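Local coordinates for protein ribonucleotide monophosphatase NagD (Escherichia coli, PDB 2C4N) that dephosphorylates nucleotides, ribonucleoside monophosphates among them, as a magnesium-dependent phosphatase of the HAD superfamily, at residues A[48-51]-A[52-56]; A[75-78]-A[79-82]. All coordinates share one frame; numbering follows the deposited sequence.

Contact 1 (A[48-51]-A[52-56])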
ATOM      1  N   THR A  48      28.452  17.560  -5.258  1.00 20.93           N
ATOM      2  CA  THR A  48      28.894  18.518  -4.248  1.00 19.95           C
ATOM      3  C   THR A  48      28.529  19.887  -4.806  1.00 18.48           C
ATOM      4  O   THR A  48      28.172  20.004  -5.979  1.00 15.59           O
ATOM      5  CB  THR A  48      30.426  18.494  -4.067  1.00 21.84           C
ATOM      6  OG1 THR A  48      31.046  18.867  -5.307  1.00 20.57           O
ATOM      7  CG2 THR A  48      30.908  17.109  -3.663  1.00 20.71           C
ATOM      8  N   GLY A  49      28.629  20.917  -3.976  1.00 19.72           N
ATOM      9  CA  GLY A  49      28.320  22.250  -4.447  1.00 19.54           C
ATOM     10  C   GLY A  49      29.217  22.619  -5.620  1.00 20.81           C
ATOM     11  O   GLY A  49      28.763  23.218  -6.596  1.00 19.01           O
ATOM     12  N   GLN A  50      30.477  22.217  -5.561  1.00 20.19           N
ATOM     13  CA  GLN A  50      31.408  22.543  -6.626  1.00 21.39           C
ATOM     14  C   GLN A  50      31.062  21.807  -7.889  1.00 21.08           C
ATOM     15  O   GLN A  50      31.165  22.354  -8.951  1.00 21.40           O
ATOM     16  CB  GLN A  50      32.857  22.301  -6.205  1.00 21.67           C
ATOM     17  CG  GLN A  50      33.919  22.867  -7.137  1.00 26.35           C
ATOM     18  CD  GLN A  50      33.881  24.399  -7.243  1.00 27.78           C
ATOM     19  OE1 GLN A  50      34.332  25.101  -6.349  1.00 28.54           O
ATOM     20  NE2 GLN A  50      33.343  24.896  -8.338  1.00 27.72           N
ATOM     21  N   ASP A  51      30.638  20.565  -7.760  1.00 17.21           N
ATOM     22  CA  ASP A  51      30.246  19.779  -8.931  1.00 17.42           C
ATOM     23  C   ASP A  51      29.100  20.491  -9.633  1.00 16.32           C
ATOM     24  O   ASP A  51      29.077  20.613 -10.855  1.00 15.83           O
ATOM     25  CB  ASP A  51      29.750  18.378  -8.543  1.00 23.67           C
ATOM     26  CG  ASP A  51      30.851  17.469  -8.037  1.00 28.91           C
ATOM     27  OD1 ASP A  51      32.016  17.626  -8.463  1.00 29.72           O
ATOM     28  OD2 ASP A  51      30.537  16.572  -7.220  1.00 28.56           O
ATOM     29  N   LEU A  52      28.132  20.946  -8.842  1.00 17.22           N
ATOM     30  CA  LEU A  52      26.970  21.633  -9.384  1.00 17.74           C
ATOM     31  C   LEU A  52      27.352  22.951 -10.033  1.00 17.02           C
ATOM     32  O   LEU A  52      26.835  23.290 -11.093  1.00 17.02           O
ATOM     33  CB  LEU A  52      25.935  21.858  -8.282  1.00 18.53           C
ATOM     34  CG  LEU A  52      25.187  20.575  -7.894  1.00 18.84           C
ATOM     35  CD1 LEU A  52      24.444  20.777  -6.585  1.00 19.52           C
ATOM     36  CD2 LEU A  52      24.229  20.195  -9.016  1.00 19.36           C
ATOM     37  N   ALA A  53      28.261  23.691  -9.406  1.00 18.71           N
ATOM     38  CA  ALA A  53      28.700  24.964  -9.971  1.00 19.48           C
ATOM     39  C   ALA A  53      29.409  24.712 -11.305  1.00 18.17           C
ATOM     40  O   ALA A  53      29.236  25.471 -12.259  1.00 17.94           O
ATOM     41  CB  ALA A  53      29.634  25.685  -8.997  1.00 17.06           C
ATOM     42  N   ASN A  54      30.213  23.681 -11.353  1.00 16.93           N
ATOM     43  CA  ASN A  54      30.860  23.327 -12.581  1.00 17.95           C
ATOM     44  C   ASN A  54      29.894  22.903 -13.693  1.00 19.40           C
ATOM     45  O   ASN A  54      30.041  23.271 -14.812  1.00 16.89           O
ATOM     46  CB  ASN A  54      31.916  22.280 -12.368  1.00 19.09           C
ATOM     47  CG  ASN A  54      33.066  22.780 -11.558  1.00 21.54           C
ATOM     48  OD1 ASN A  54      33.175  23.943 -11.348  1.00 22.52           O
ATOM     49  ND2 ASN A  54      33.908  21.890 -11.121  1.00 19.26           N
ATOM     50  N   ARG A  55      28.901  22.122 -13.305  1.00 19.98           N
ATOM     51  CA  ARG A  55      27.868  21.680 -14.239  1.00 20.32           C
ATOM     52  C   ARG A  55      27.140  22.897 -14.810  1.00 18.83           C
ATOM     53  O   ARG A  55      26.890  22.977 -16.014  1.00 19.09           O
ATOM     54  CB  ARG A  55      26.878  20.764 -13.514  1.00 22.78           C
ATOM     55  CG  ARG A  55      25.644  20.384 -14.317  1.00 24.75           C
ATOM     56  CD  ARG A  55      24.679  19.592 -13.444  1.00 25.37           C
ATOM     57  NE  ARG A  55      23.359  19.430 -14.054  1.00 24.62           N
ATOM     58  CZ  ARG A  55      22.277  19.061 -13.377  1.00 24.97           C
ATOM     59  NH1 ARG A  55      22.365  18.815 -12.076  1.00 24.73           N
ATOM     60  NH2 ARG A  55      21.108  18.949 -13.991  1.00 22.84           N
ATOM     61  N   PHE A  56      26.805  23.848 -13.942  1.00 18.44           N
ATOM     62  CA  PHE A  56      26.115  25.068 -14.359  1.00 18.30           C
ATOM     63  C   PHE A  56      27.004  25.923 -15.261  1.00 20.73           C
ATOM     64  O   PHE A  56      26.557  26.436 -16.288  1.00 20.17           O
ATOM     65  CB  PHE A  56      25.702  25.893 -13.137  1.00 15.62           C
ATOM     66  CG  PHE A  56      24.313  25.587 -12.626  1.00 17.47           C
ATOM     67  CD1 PHE A  56      23.954  24.292 -12.265  1.00 17.18           C
ATOM     68  CD2 PHE A  56      23.369  26.600 -12.506  1.00 17.09           C
ATOM     69  CE1 PHE A  56      22.664  24.008 -11.787  1.00 19.52           C
ATOM     70  CE2 PHE A  56      22.082  26.332 -12.032  1.00 19.83           C
ATOM     71  CZ  PHE A  56      21.730  25.029 -11.671  1.00 18.40           C
TER
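Gln50 reaches along the first turns of helix 49-58 to hydrogen-bond Asn54, its NE2 lying 3.2 Å from Asn54 OD1. The bond is bent, with an N-H...acceptor angle of 139°, and the donor sits above the Asn54 carbonyl plane instead of on a lone pair; the two amides are turned 31° against each other. Gln50 leaves the backbone with CG anti to N and then bends at chi2, which carries its amide forward along the helix, toward Asn54. In passing, NE2 also lies 3.8 Å from Ala53 CB. The Asn54 amide carbon packs 3.3 Å from Gln50 O, the same carbonyl oxygen that receives Asn54 N in the regular helical ladder.

Beneath this side-chain bridge, Thr48 O, Gly49 O and Asp51 O accept from Leu52 N, Ala53 N and Arg55 N. Thr48 is the N-cap, and with Asp51 it closes a capping box: Asp51 N donates to Thr48 OG1 at 3.0 Å, while Thr48 N donates almost straight (174°) to Asp51 OD2, also at 3.0 Å. Leu52 and Ala53 face strand 68-70, both touching Phe68. Arg55, extended from CG to NE, leaves the helix to form a salt bridge with Asp11 and to donate to Asp17 O; as in related phosphatases, it probably orients Asp11 for proton transfer. Two reciprocal bonds thus satisfy backbone N-H groups at the helix start, and the Asp51 carboxylate there would probably interact favourably with the helix dipole.

Contact 2 (A[75-78]-A[79-82])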
ATOM      1  N   THR A  75      20.682  16.352   4.716  1.00 13.75           N
ATOM      2  CA  THR A  75      20.736  15.187   5.599  1.00 15.29           C
ATOM      3  C   THR A  75      21.829  15.386   6.648  1.00 15.30           C
ATOM      4  O   THR A  75      21.641  15.074   7.821  1.00 14.12           O
ATOM      5  CB  THR A  75      21.015  13.897   4.804  1.00 17.38           C
ATOM      6  OG1 THR A  75      19.912  13.631   3.927  1.00 17.95           O
ATOM      7  CG2 THR A  75      21.217  12.719   5.749  1.00 16.15           C
ATOM      8  N   ALA A  76      22.971  15.917   6.224  1.00 18.22           N
ATOM      9  CA  ALA A  76      24.068  16.167   7.154  1.00 19.27           C
ATOM     10  C   ALA A  76      23.623  17.208   8.178  1.00 19.71           C
ATOM     11  O   ALA A  76      23.894  17.070   9.367  1.00 20.29           O
ATOM     12  CB  ALA A  76      25.311  16.663   6.398  1.00 16.78           C
ATOM     13  N   ASP A  77      22.934  18.248   7.712  1.00 18.05           N
ATOM     14  CA  ASP A  77      22.454  19.300   8.601  1.00 18.21           C
ATOM     15  C   ASP A  77      21.446  18.742   9.592  1.00 19.28           C
ATOM     16  O   ASP A  77      21.399  19.162  10.745  1.00 19.26           O
ATOM     17  CB  ASP A  77      21.808  20.442   7.811  1.00 23.42           C
ATOM     18  CG  ASP A  77      22.831  21.362   7.168  1.00 25.61           C
ATOM     19  OD1 ASP A  77      23.976  21.412   7.662  1.00 27.46           O
ATOM     20  OD2 ASP A  77      22.486  22.051   6.184  1.00 27.13           O
ATOM     21  N   PHE A  78      20.635  17.797   9.130  1.00 19.73           N
ATOM     22  CA  PHE A  78      19.636  17.159   9.977  1.00 21.81           C
ATOM     23  C   PHE A  78      20.319  16.356  11.085  1.00 21.73           C
ATOM     24  O   PHE A  78      19.954  16.453  12.254  1.00 21.96           O
ATOM     25  CB  PHE A  78      18.756  16.247   9.115  1.00 28.99           C
ATOM     26  CG  PHE A  78      17.825  15.360   9.900  1.00 32.24           C
ATOM     27  CD1 PHE A  78      18.285  14.178  10.477  1.00 34.26           C
ATOM     28  CD2 PHE A  78      16.485  15.705  10.060  1.00 36.99           C
ATOM     29  CE1 PHE A  78      17.427  13.351  11.200  1.00 34.40           C
ATOM     30  CE2 PHE A  78      15.619  14.883  10.782  1.00 36.48           C
ATOM     31  CZ  PHE A  78      16.091  13.705  11.355  1.00 35.79           C
ATOM     32  N   LEU A  79      21.323  15.578  10.705  1.00 21.29           N
ATOM     33  CA  LEU A  79      22.051  14.726  11.640  1.00 23.50           C
ATOM     34  C   LEU A  79      22.988  15.473  12.587  1.00 26.50           C
ATOM     35  O   LEU A  79      23.282  14.997  13.688  1.00 23.48           O
ATOM     36  CB  LEU A  79      22.825  13.669  10.851  1.00 21.60           C
ATOM     37  CG  LEU A  79      21.908  12.709  10.080  1.00 22.83           C
ATOM     38  CD1 LEU A  79      22.716  11.816   9.161  1.00 22.71           C
ATOM     39  CD2 LEU A  79      21.113  11.884  11.073  1.00 22.88           C
ATOM     40  N   ARG A  80      23.465  16.634  12.156  1.00 30.76           N
ATOM     41  CA  ARG A  80      24.351  17.444  12.984  1.00 36.56           C
ATOM     42  C   ARG A  80      23.689  17.723  14.319  1.00 39.84           C
ATOM     43  O   ARG A  80      24.325  17.642  15.367  1.00 40.67           O
ATOM     44  CB  ARG A  80      24.651  18.782  12.308  1.00 44.01           C
ATOM     45  CG  ARG A  80      25.949  18.842  11.539  1.00 45.80           C
ATOM     46  CD  ARG A  80      26.282  20.284  11.174  1.00 48.41           C
ATOM     47  NE  ARG A  80      27.495  20.365  10.370  1.00 50.37           N
ATOM     48  CZ  ARG A  80      27.543  20.167   9.058  1.00 50.63           C
ATOM     49  NH1 ARG A  80      26.439  19.884   8.381  1.00 49.38           N
ATOM     50  NH2 ARG A  80      28.707  20.240   8.429  1.00 52.65           N
ATOM     51  N   ARG A  81      22.401  18.047  14.265  1.00 55.86           N
ATOM     52  CA  ARG A  81      21.631  18.377  15.458  1.00 60.37           C
ATOM     53  C   ARG A  81      21.150  17.155  16.228  1.00 61.37           C
ATOM     54  O   ARG A  81      20.358  17.283  17.160  1.00 61.08           O
ATOM     55  CB  ARG A  81      20.411  19.227  15.083  1.00 62.71           C
ATOM     56  CG  ARG A  81      20.435  19.834  13.678  1.00 70.65           C
ATOM     57  CD  ARG A  81      20.353  21.360  13.728  1.00 79.46           C
ATOM     58  NE  ARG A  81      19.796  21.947  12.507  1.00 88.59           N
ATOM     59  CZ  ARG A  81      18.499  21.975  12.212  1.00 93.52           C
ATOM     60  NH1 ARG A  81      17.617  21.446  13.048  1.00 96.63           N
ATOM     61  NH2 ARG A  81      18.080  22.543  11.088  1.00 97.21           N
ATOM     62  N   GLN A  82      21.616  15.972  15.846  1.00 43.80           N
ATOM     63  CA  GLN A  82      21.178  14.762  16.528  1.00 43.35           C
ATOM     64  C   GLN A  82      22.228  14.183  17.462  1.00 42.77           C
ATOM     65  O   GLN A  82      23.424  14.405  17.292  1.00 40.89           O
ATOM     66  CB  GLN A  82      20.778  13.683  15.517  1.00 49.39           C
ATOM     67  CG  GLN A  82      19.745  14.103  14.478  1.00 49.37           C
ATOM     68  CD  GLN A  82      18.503  14.733  15.076  1.00 49.07           C
ATOM     69  OE1 GLN A  82      17.970  14.255  16.074  1.00 49.02           O
ATOM     70  NE2 GLN A  82      18.028  15.808  14.454  1.00 49.49           N
TER
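Leu79 N donates to Thr75 O at 2.9 Å (160°), one of the last regular bonds of helix 71-80, which leads from strand 68-70 of the HAD core sheet toward strand 86-90 of the inserted cap. Leu79 and Thr75 run alongside each other, with Leu79 CD1 3.8 Å from Thr75 CG2. The other branch, CD2, reaches Phe78 CD1 at 3.7 Å, while Leu79 CG lies in plane at the edge of that ring. Leu79 also packs on Phe113 and Ile115 of strand 105-116.

On another flank of the helix, Arg80 NH1 forms a salt bridge with Asp77 OD1 at 3.0 Å. A chain extended from CG to NE carries the guanidinium back beside the carboxylate, the two planes standing 48° apart. Asp77 OD2 has its own partner in Tyr69 OH, so both carboxylate oxygens are engaged.

Past the helix end, Gln82 folds back, with CG beside the backbone N and anti to the carbonyl carbon (chi1 -54°) and a further bend at chi2, and its NE2 donates to Phe78 O at 3.0 Å. That oxygen lies in the plane of the Gln82 amide. Since Gln82 OE1 accepts from Arg139 NH2, an alanine here would probably leave Phe78 O and Arg139 each without this partner and take away the amide that lies over one face of the Phe78 ring. The ring also meets Trp180 edge-to-face, and Phe211 of a second subunit approaches it. Over its centre, 4.1 Å above the plane, stands Gln82 NE2.

Contacts 1 and 2 sit on consecutive helices, 49-58 and 71-80, with strand 68-70 between them in the chain. Their centres are 22 Å apart and their nearest atoms about 11 Å, so they do not touch. Contact 1 belongs to the beta-alpha-beta unit formed by strands 38-42 and 68-70 with helix 49-58, and puts Arg55 beside Asp11, the probable catalytic residue. Contact 2 lies where the chain passes from the six-stranded parallel core sheet to the four-stranded sheet beginning with strand 86-90. Strand 68-70, at the edge of the core sheet, thus links a helix that carries a residue of the probable active site to one that packs against the cap.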